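Side-chain contacts in uncharacterized protein (PDB 4XG0), which is probably a kinase of the DUF1537 family, phosphorylating an acid sugar in a catabolic pathway, with a sugar-binding N-terminal and a nucleotide-binding C-terminal domain: residues 296-299 / 300-303; 401-404 / 405-409; 110-113 / 114-118. All blocks are in the same frame, centred on the assembly; numbering follows the deposited sequence.

Contact 1 of 3, residues 296-299 / 300-303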
ATOM      1  N   ARG A 296      32.291  -5.146  19.420  1.00 32.10           N
ATOM      2  CA  ARG A 296      31.542  -5.921  20.416  1.00 35.32           C
ATOM      3  C   ARG A 296      30.166  -5.336  20.688  1.00 34.94           C
ATOM      4  O   ARG A 296      29.191  -6.066  20.874  1.00 39.71           O
ATOM      5  CB  ARG A 296      32.339  -6.029  21.707  1.00 36.40           C
ATOM      6  CG  ARG A 296      33.563  -6.939  21.539  1.00 46.22           C
ATOM      7  CD  ARG A 296      34.498  -6.863  22.712  1.00 48.12           C
ATOM      8  NE  ARG A 296      34.932  -5.489  22.937  1.00 51.28           N
ATOM      9  CZ  ARG A 296      35.859  -5.125  23.816  1.00 54.92           C
ATOM     10  NH1 ARG A 296      36.474  -6.039  24.555  1.00 54.24           N
ATOM     11  NH2 ARG A 296      36.176  -3.844  23.940  1.00 46.46           N
ATOM     12  N   ASN A 297      30.082  -4.006  20.698  1.00 33.99           N
ATOM     13  CA  ASN A 297      28.814  -3.326  20.943  1.00 32.14           C
ATOM     14  C   ASN A 297      27.858  -3.569  19.752  1.00 29.11           C
ATOM     15  O   ASN A 297      26.670  -3.830  19.926  1.00 29.68           O
ATOM     16  CB  ASN A 297      29.067  -1.827  21.148  1.00 40.03           C
ATOM     17  CG  ASN A 297      27.864  -1.087  21.719  1.00 48.16           C
ATOM     18  OD1 ASN A 297      26.951  -0.692  20.985  1.00 54.81           O
ATOM     19  ND2 ASN A 297      27.881  -0.851  23.032  1.00 38.75           N
ATOM     20  N   TRP A 298      28.391  -3.501  18.533  1.00 36.60           N
ATOM     21  CA  TRP A 298      27.604  -3.784  17.332  1.00 31.24           C
ATOM     22  C   TRP A 298      27.080  -5.215  17.370  1.00 36.12           C
ATOM     23  O   TRP A 298      25.883  -5.449  17.180  1.00 34.87           O
ATOM     24  CB  TRP A 298      28.463  -3.615  16.074  1.00 33.73           C
ATOM     25  CG  TRP A 298      27.840  -4.165  14.803  1.00 31.15           C
ATOM     26  CD1 TRP A 298      28.269  -5.257  14.085  1.00 35.38           C
ATOM     27  CD2 TRP A 298      26.704  -3.652  14.102  1.00 24.31           C
ATOM     28  NE1 TRP A 298      27.462  -5.452  12.994  1.00 28.64           N
ATOM     29  CE2 TRP A 298      26.498  -4.471  12.978  1.00 26.78           C
ATOM     30  CE3 TRP A 298      25.838  -2.569  14.311  1.00 25.38           C
ATOM     31  CZ2 TRP A 298      25.481  -4.256  12.080  1.00 25.76           C
ATOM     32  CZ3 TRP A 298      24.832  -2.357  13.426  1.00 29.97           C
ATOM     33  CH2 TRP A 298      24.649  -3.202  12.315  1.00 28.69           C
ATOM     34  N   ALA A 299      27.992  -6.166  17.600  1.00 33.05           N
ATOM     35  CA  ALA A 299      27.623  -7.578  17.703  1.00 37.78           C
ATOM     36  C   ALA A 299      26.469  -7.815  18.692  1.00 37.02           C
ATOM     37  O   ALA A 299      25.545  -8.562  18.405  1.00 38.67           O
ATOM     38  CB  ALA A 299      28.832  -8.405  18.079  1.00 39.70           C
ATOM     39  N   ALA A 300      26.513  -7.161  19.844  1.00 43.33           N
ATOM     40  CA  ALA A 300      25.478  -7.356  20.862  1.00 43.10           C
ATOM     41  C   ALA A 300      24.125  -6.787  20.422  1.00 47.03           C
ATOM     42  O   ALA A 300      23.065  -7.300  20.781  1.00 39.68           O
ATOM     43  CB  ALA A 300      25.913  -6.727  22.186  1.00 50.07           C
ATOM     44  N   TRP A 301      24.141  -5.711  19.649  1.00 40.84           N
ATOM     45  CA  TRP A 301      22.872  -5.125  19.253  1.00 35.33           C
ATOM     46  C   TRP A 301      22.252  -5.969  18.158  1.00 42.92           C
ATOM     47  O   TRP A 301      21.051  -6.233  18.178  1.00 48.06           O
ATOM     48  CB  TRP A 301      23.039  -3.676  18.810  1.00 31.15           C
ATOM     49  CG  TRP A 301      21.747  -3.045  18.367  1.00 44.82           C
ATOM     50  CD1 TRP A 301      20.763  -2.525  19.165  1.00 47.00           C
ATOM     51  CD2 TRP A 301      21.304  -2.869  17.017  1.00 37.15           C
ATOM     52  NE1 TRP A 301      19.739  -2.035  18.392  1.00 44.54           N
ATOM     53  CE2 TRP A 301      20.044  -2.241  17.070  1.00 41.87           C
ATOM     54  CE3 TRP A 301      21.850  -3.189  15.770  1.00 37.73           C
ATOM     55  CZ2 TRP A 301      19.328  -1.908  15.916  1.00 36.03           C
ATOM     56  CZ3 TRP A 301      21.147  -2.863  14.636  1.00 39.61           C
ATOM     57  CH2 TRP A 301      19.892  -2.225  14.712  1.00 32.91           C
ATOM     58  N   THR A 302      23.074  -6.418  17.216  1.00 40.67           N
ATOM     59  CA  THR A 302      22.561  -7.196  16.090  1.00 45.00           C
ATOM     60  C   THR A 302      21.981  -8.517  16.580  1.00 51.05           C
ATOM     61  O   THR A 302      20.943  -8.971  16.091  1.00 51.66           O
ATOM     62  CB  THR A 302      23.640  -7.458  15.041  1.00 44.17           C
ATOM     63  OG1 THR A 302      24.757  -8.131  15.641  1.00 47.06           O
ATOM     64  CG2 THR A 302      24.092  -6.142  14.420  1.00 45.77           C
ATOM     65  N   ALA A 303      22.634  -9.107  17.573  1.00 43.88           N
ATOM     66  CA  ALA A 303      22.132 -10.333  18.183  1.00 47.11           C
ATOM     67  C   ALA A 303      20.744 -10.086  18.761  1.00 43.14           C
ATOM     68  O   ALA A 303      19.839 -10.906  18.606  1.00 42.72           O
ATOM     69  CB  ALA A 303      23.078 -10.818  19.257  1.00 41.07           C
TER

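Contact 2 of 3, residues 401-404 / 405-409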
ATOM      1  N   VAL A 401      16.510   4.426  -0.548  1.00 17.71           N
ATOM      2  CA  VAL A 401      16.056   5.799  -0.542  1.00 16.54           C
ATOM      3  C   VAL A 401      17.190   6.619   0.019  1.00 15.97           C
ATOM      4  O   VAL A 401      17.803   6.257   1.023  1.00 19.82           O
ATOM      5  CB  VAL A 401      14.824   5.984   0.388  1.00 19.79           C
ATOM      6  CG1 VAL A 401      14.536   7.459   0.653  1.00 19.94           C
ATOM      7  CG2 VAL A 401      13.598   5.283  -0.172  1.00 20.57           C
ATOM      8  N   THR A 402      17.483   7.728  -0.634  1.00 19.77           N
ATOM      9  CA  THR A 402      18.499   8.612  -0.129  1.00 21.63           C
ATOM     10  C   THR A 402      17.892  10.007   0.091  1.00 17.66           C
ATOM     11  O   THR A 402      16.888  10.404  -0.534  1.00 22.22           O
ATOM     12  CB  THR A 402      19.708   8.654  -1.087  1.00 29.52           C
ATOM     13  OG1 THR A 402      19.227   8.853  -2.419  1.00 33.49           O
ATOM     14  CG2 THR A 402      20.458   7.328  -1.046  1.00 26.39           C
ATOM     15  N   LYS A 403      18.509  10.759   0.989  1.00 19.88           N
ATOM     16  CA  LYS A 403      17.965  12.066   1.343  1.00 22.36           C
ATOM     17  C   LYS A 403      19.047  12.931   1.940  1.00 24.38           C
ATOM     18  O   LYS A 403      19.873  12.448   2.708  1.00 23.35           O
ATOM     19  CB  LYS A 403      16.826  11.915   2.364  1.00 22.28           C
ATOM     20  CG  LYS A 403      16.140  13.194   2.754  1.00 31.77           C
ATOM     21  CD  LYS A 403      15.065  12.982   3.835  1.00 26.25           C
ATOM     22  CE  LYS A 403      15.669  12.792   5.233  1.00 22.32           C
ATOM     23  NZ  LYS A 403      16.353  14.050   5.724  1.00 22.25           N
ATOM     24  N   ALA A 404      19.029  14.212   1.610  1.00 25.09           N
ATOM     25  CA  ALA A 404      19.955  15.124   2.252  1.00 28.07           C
ATOM     26  C   ALA A 404      19.537  15.286   3.720  1.00 22.42           C
ATOM     27  O   ALA A 404      18.355  15.187   4.057  1.00 22.55           O
ATOM     28  CB  ALA A 404      19.983  16.431   1.542  1.00 24.86           C
ATOM     29  N   GLY A 405      20.519  15.522   4.576  1.00 25.00           N
ATOM     30  CA  GLY A 405      20.331  15.497   6.009  1.00 28.59           C
ATOM     31  C   GLY A 405      19.357  16.552   6.484  1.00 29.02           C
ATOM     32  O   GLY A 405      18.588  16.296   7.397  1.00 31.72           O
ATOM     33  N   GLY A 406      19.389  17.729   5.864  1.00 28.82           N
ATOM     34  CA  GLY A 406      18.564  18.836   6.314  1.00 31.28           C
ATOM     35  C   GLY A 406      17.167  18.849   5.713  1.00 33.06           C
ATOM     36  O   GLY A 406      16.363  19.716   6.051  1.00 33.42           O
ATOM     37  N   PHE A 407      16.863  17.874   4.852  1.00 28.07           N
ATOM     38  CA  PHE A 407      15.682  17.946   4.004  1.00 27.92           C
ATOM     39  C   PHE A 407      14.490  17.170   4.563  1.00 26.42           C
ATOM     40  O   PHE A 407      14.663  16.158   5.205  1.00 26.57           O
ATOM     41  CB  PHE A 407      16.020  17.465   2.593  1.00 28.31           C
ATOM     42  CG  PHE A 407      14.929  17.733   1.600  1.00 31.36           C
ATOM     43  CD1 PHE A 407      14.845  18.960   0.962  1.00 37.42           C
ATOM     44  CD2 PHE A 407      13.978  16.764   1.321  1.00 36.72           C
ATOM     45  CE1 PHE A 407      13.835  19.219   0.043  1.00 43.12           C
ATOM     46  CE2 PHE A 407      12.958  17.012   0.409  1.00 42.62           C
ATOM     47  CZ  PHE A 407      12.885  18.241  -0.233  1.00 36.21           C
ATOM     48  N   GLY A 408      13.285  17.716   4.385  1.00 25.93           N
ATOM     49  CA  GLY A 408      12.024  17.025   4.671  1.00 26.44           C
ATOM     50  C   GLY A 408      11.367  17.377   6.005  1.00 31.69           C
ATOM     51  O   GLY A 408      12.013  17.934   6.894  1.00 31.34           O
ATOM     52  N   GLU A 409      10.081  17.057   6.126  1.00 31.46           N
ATOM     53  CA  GLU A 409       9.347  17.186   7.384  1.00 32.89           C
ATOM     54  C   GLU A 409       9.702  16.065   8.342  1.00 24.37           C
ATOM     55  O   GLU A 409      10.342  15.067   7.967  1.00 25.75           O
ATOM     56  CB  GLU A 409       7.836  17.138   7.138  1.00 32.61           C
ATOM     57  CG  GLU A 409       7.325  18.203   6.260  1.00 41.06           C
ATOM     58  CD  GLU A 409       7.127  19.478   7.032  1.00 45.62           C
ATOM     59  OE1 GLU A 409       6.157  19.531   7.824  1.00 51.39           O
ATOM     60  OE2 GLU A 409       7.959  20.400   6.869  1.00 48.24           O
TER

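Contact 3 of 3, residues 110-113 / 114-118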
ATOM      1  N   LYS A 110     -14.434  -2.637  -8.345  1.00 20.35           N
ATOM      2  CA  LYS A 110     -14.429  -1.194  -8.530  1.00 19.23           C
ATOM      3  C   LYS A 110     -15.795  -0.726  -9.013  1.00 21.07           C
ATOM      4  O   LYS A 110     -16.281  -1.144 -10.079  1.00 23.52           O
ATOM      5  CB  LYS A 110     -13.324  -0.756  -9.520  1.00 22.93           C
ATOM      6  CG  LYS A 110     -13.535   0.614 -10.197  1.00 22.78           C
ATOM      7  CD  LYS A 110     -13.419   1.783  -9.185  1.00 22.49           C
ATOM      8  CE  LYS A 110     -13.515   3.133  -9.882  1.00 20.44           C
ATOM      9  NZ  LYS A 110     -14.852   3.396 -10.419  1.00 22.37           N
ATOM     10  N   VAL A 111     -16.419   0.109  -8.173  1.00 22.79           N
ATOM     11  CA  VAL A 111     -17.746   0.645  -8.408  1.00 21.51           C
ATOM     12  C   VAL A 111     -17.741   2.181  -8.438  1.00 21.79           C
ATOM     13  O   VAL A 111     -16.718   2.816  -8.174  1.00 23.59           O
ATOM     14  CB  VAL A 111     -18.737   0.136  -7.323  1.00 22.77           C
ATOM     15  CG1 VAL A 111     -18.870  -1.384  -7.398  1.00 25.10           C
ATOM     16  CG2 VAL A 111     -18.254   0.537  -5.964  1.00 22.08           C
ATOM     17  N   ASP A 112     -18.871   2.762  -8.854  1.00 22.12           N
ATOM     18  CA  ASP A 112     -19.100   4.199  -8.768  1.00 22.71           C
ATOM     19  C   ASP A 112     -19.061   4.599  -7.296  1.00 24.66           C
ATOM     20  O   ASP A 112     -19.685   3.936  -6.435  1.00 23.58           O
ATOM     21  CB  ASP A 112     -20.492   4.516  -9.375  1.00 27.28           C
ATOM     22  CG  ASP A 112     -20.819   6.025  -9.453  1.00 24.04           C
ATOM     23  OD1 ASP A 112     -19.952   6.858  -9.828  1.00 26.54           O
ATOM     24  OD2 ASP A 112     -22.022   6.360  -9.196  1.00 26.48           O
ATOM     25  N   SER A 113     -18.374   5.698  -7.021  1.00 24.46           N
ATOM     26  CA  SER A 113     -18.408   6.299  -5.688  1.00 20.24           C
ATOM     27  C   SER A 113     -19.809   6.690  -5.308  1.00 21.91           C
ATOM     28  O   SER A 113     -20.116   6.723  -4.121  1.00 25.33           O
ATOM     29  CB  SER A 113     -17.512   7.534  -5.570  1.00 21.90           C
ATOM     30  OG  SER A 113     -17.907   8.554  -6.450  1.00 24.85           O
ATOM     31  N   THR A 114     -20.631   7.039  -6.303  1.00 20.61           N
ATOM     32  CA  THR A 114     -21.996   7.448  -6.015  1.00 22.47           C
ATOM     33  C   THR A 114     -23.049   6.368  -6.245  1.00 24.79           C
ATOM     34  O   THR A 114     -24.238   6.684  -6.391  1.00 28.77           O
ATOM     35  CB  THR A 114     -22.369   8.769  -6.737  1.00 24.56           C
ATOM     36  OG1 THR A 114     -21.977   8.724  -8.115  1.00 28.72           O
ATOM     37  CG2 THR A 114     -21.712   9.961  -6.039  1.00 26.24           C
ATOM     38  N   LEU A 115     -22.633   5.100  -6.219  1.00 23.33           N
ATOM     39  CA  LEU A 115     -23.559   3.953  -6.141  1.00 25.38           C
ATOM     40  C   LEU A 115     -24.386   3.636  -7.385  1.00 25.48           C
ATOM     41  O   LEU A 115     -25.270   2.800  -7.293  1.00 30.65           O
ATOM     42  CB  LEU A 115     -24.565   4.137  -4.989  1.00 23.26           C
ATOM     43  CG  LEU A 115     -23.988   4.645  -3.681  1.00 23.33           C
ATOM     44  CD1 LEU A 115     -25.084   4.738  -2.618  1.00 27.76           C
ATOM     45  CD2 LEU A 115     -22.844   3.757  -3.175  1.00 21.08           C
ATOM     46  N   ARG A 116     -24.130   4.297  -8.516  1.00 24.85           N
ATOM     47  CA  ARG A 116     -24.926   4.059  -9.704  1.00 28.73           C
ATOM     48  C   ARG A 116     -24.593   2.678 -10.223  1.00 33.77           C
ATOM     49  O   ARG A 116     -23.415   2.299 -10.308  1.00 32.75           O
ATOM     50  CB  ARG A 116     -24.692   5.113 -10.783  1.00 28.38           C
ATOM     51  CG  ARG A 116     -25.191   6.495 -10.409  1.00 32.52           C
ATOM     52  CD  ARG A 116     -24.678   7.563 -11.356  1.00 38.96           C
ATOM     53  NE  ARG A 116     -23.230   7.732 -11.262  1.00 32.31           N
ATOM     54  CZ  ARG A 116     -22.494   8.495 -12.074  1.00 39.96           C
ATOM     55  NH1 ARG A 116     -23.068   9.164 -13.071  1.00 41.56           N
ATOM     56  NH2 ARG A 116     -21.177   8.590 -11.900  1.00 32.38           N
ATOM     57  N   GLY A 117     -25.631   1.916 -10.532  1.00 30.92           N
ATOM     58  CA  GLY A 117     -25.494   0.571 -11.041  1.00 30.00           C
ATOM     59  C   GLY A 117     -26.422  -0.413 -10.351  1.00 35.38           C
ATOM     60  O   GLY A 117     -27.197  -0.032  -9.476  1.00 36.36           O
ATOM     61  N   ALA A 118     -26.338  -1.680 -10.765  1.00 40.85           N
ATOM     62  CA  ALA A 118     -27.008  -2.789 -10.091  1.00 46.89           C
ATOM     63  C   ALA A 118     -26.193  -3.198  -8.870  1.00 40.86           C
ATOM     64  O   ALA A 118     -25.614  -4.294  -8.808  1.00 35.15           O
ATOM     65  CB  ALA A 118     -27.174  -3.968 -11.042  1.00 56.96           C
TER
HETATM   66  O   HOH W   1     -21.168   1.046  -9.570  1.00 23.74           O

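Contact 1 of 3, residues 296-299 / 300-303
Ala-299 O takes two hydrogen bonds from the next turn of helix 295-304. The helical N-H of Ala-303 is one donor, 3.1 Å from Ala-299 O, and the hydroxyl of Thr-302 is the other, with OG1 2.9 Å from the same oxygen. Both come from the same face of the carbonyl plane, but the hydroxyl stands well above that plane, 39° out of it, and meets the oxygen at a steep angle to its C=O bond. This is the familiar way in which a helical threonine returns its hydroxyl to a preceding backbone carbonyl. It depends on OG1 lying between the backbone N and the carbonyl carbon of Thr-302 (chi1 57°).

The same rotation sends the methyl of Thr-302 to the indole of Trp-298, one turn back. CG2 sits over a face of the six-membered ring in a CH-pi contact, 3.4 Å from the Trp-298 ring centroid. In the backbone, Thr-302 N bonds to Trp-298 O in a nearly straight i to i+4 link.

Trp-298 and Trp-301, one turn apart, project from the same side of the helix. Their six-membered rings meet obliquely, with planes at 36° and centroids 5.8 Å apart. The pair is buried in the C-terminal domain: Trp-285 stacks on Trp-301 and turns edge-to-face with Trp-298, while Leu-320 of strand 317-321 and Leu-346 of helix 334-349 touch both indoles. Trp-285 also gives its indole N-H to Asn-297 OD1. Between the two indoles of the helix the closest approach is made by benzo carbons: Trp-298 CZ3 lies 3.9 Å from both CE3 and CZ3 of Trp-301.

Contact 2 of 3, residues 401-404 / 405-409
Lys-403 and Phe-407 meet at a type I beta turn, Ala-404 to Phe-407, that follows the strand, and their side chains take different courses from there. The lysine starts out extended, with CG anti to the backbone N (chi1 -177°), then bends at chi3 and chi4, which brings its ammonium to the carbonyls of the turn. Its methylene CG comes obliquely to the Phe-407 ring, while CD and CE run alongside the Phe-407 carbonyl. The phenyl group leads away from the lysine tip; near its root, Phe-407 CB packs 4.2 Å from Ala-404 CB.

Two backbone oxygens receive the ammonium. Lys-403 NZ lies in the carbonyl plane of Phe-407, 2.8 Å from Phe-407 O. Lys-403 NZ is also 2.8 Å from Ala-404 O, tilted 23° from that carbonyl's plane. The turn's own bond ends on that second oxygen too, Phe-407 N lying 3.2 Å from Ala-404 O and well above the carbonyl plane. Lysine and amide therefore reach Ala-404 O from opposite faces.

Gln-273 completes the site, its OE1 accepting from Lys-403 NZ and its NE2 donating to Phe-407 O, while Val-412 and Leu-413 of helix 412-421 touch the lysine side chain. The ammonium of this buried residue is thus held by two carbonyls and an amide oxygen, with no carboxylate among these three partners. Such neutral acceptors probably stabilise the positive charge through their dipoles, and the ammonium in turn ties the first residue of the turn to the last.

Contact 3 of 3, residues 110-113 / 114-118
Asp-112 opens a type I beta turn that closes at Leu-115, in the loop between strand 106-110 and helix 119-130, and its side chain, with CG anti to the backbone N (chi1 -175°), is directed at Thr-114 and Arg-116. Three donors converge on Asp-112 OD2. The hydroxyl OG1 of Thr-114 lies 2.6 Å from Asp-112 OD2, on the syn side but tilted 34° out of the carboxylate plane. The amide N of Arg-116 meets the anti lone pair of Asp-112 OD2 at 3.0 Å. Arg-116 NE arrives from above the carboxylate plane, 2.8 Å from Asp-112 OD2. Arg-116 NH2 takes Asp-112 OD1 at 3.0 Å, which makes a side-on, two-nitrogen salt bridge with the carboxylate and guanidinium planes 50° apart. Asp-169 pairs with Arg-116 NH1. A water joins Asp-112 N to Arg-116 O.

At the next residue, Ser-113 OG hydrogen-bonds to a bound citrate, as do Asp-112 OD1 and, from the end of the strand, Lys-110 NZ; the buried Ser-113 O has no partner in the model. With so many donors around it, the Asp-112 carboxylate is fixed in rotation, and it probably helps hold the loop in the shape that presents Lys-110, Asp-112 and Ser-113 to the ligand.

How the contacts relate
Contact 3 belongs to the sugar-binding N-terminal domain, contacts 1 and 2 to the nucleotide-binding C-terminal domain. The citrate touched by residues 110-113 probably comes from the crystallisation liquor, but it may mark the acid-sugar pocket. Contact 2, whose centre is 41 Å from that of contact 3, lies about 5 Å, at Gly-406, from a sulfate that is probably also from the liquor but could mark an anion pocket. Ala-404 lies near, without touching, a possible GxGxxA turn (Gly-360, Gly-362, Ala-365). Contact 1 is packing, its nearest atoms about 16 Å from contact 2. Both C-terminal contacts lie across the chain's centre from contact 3.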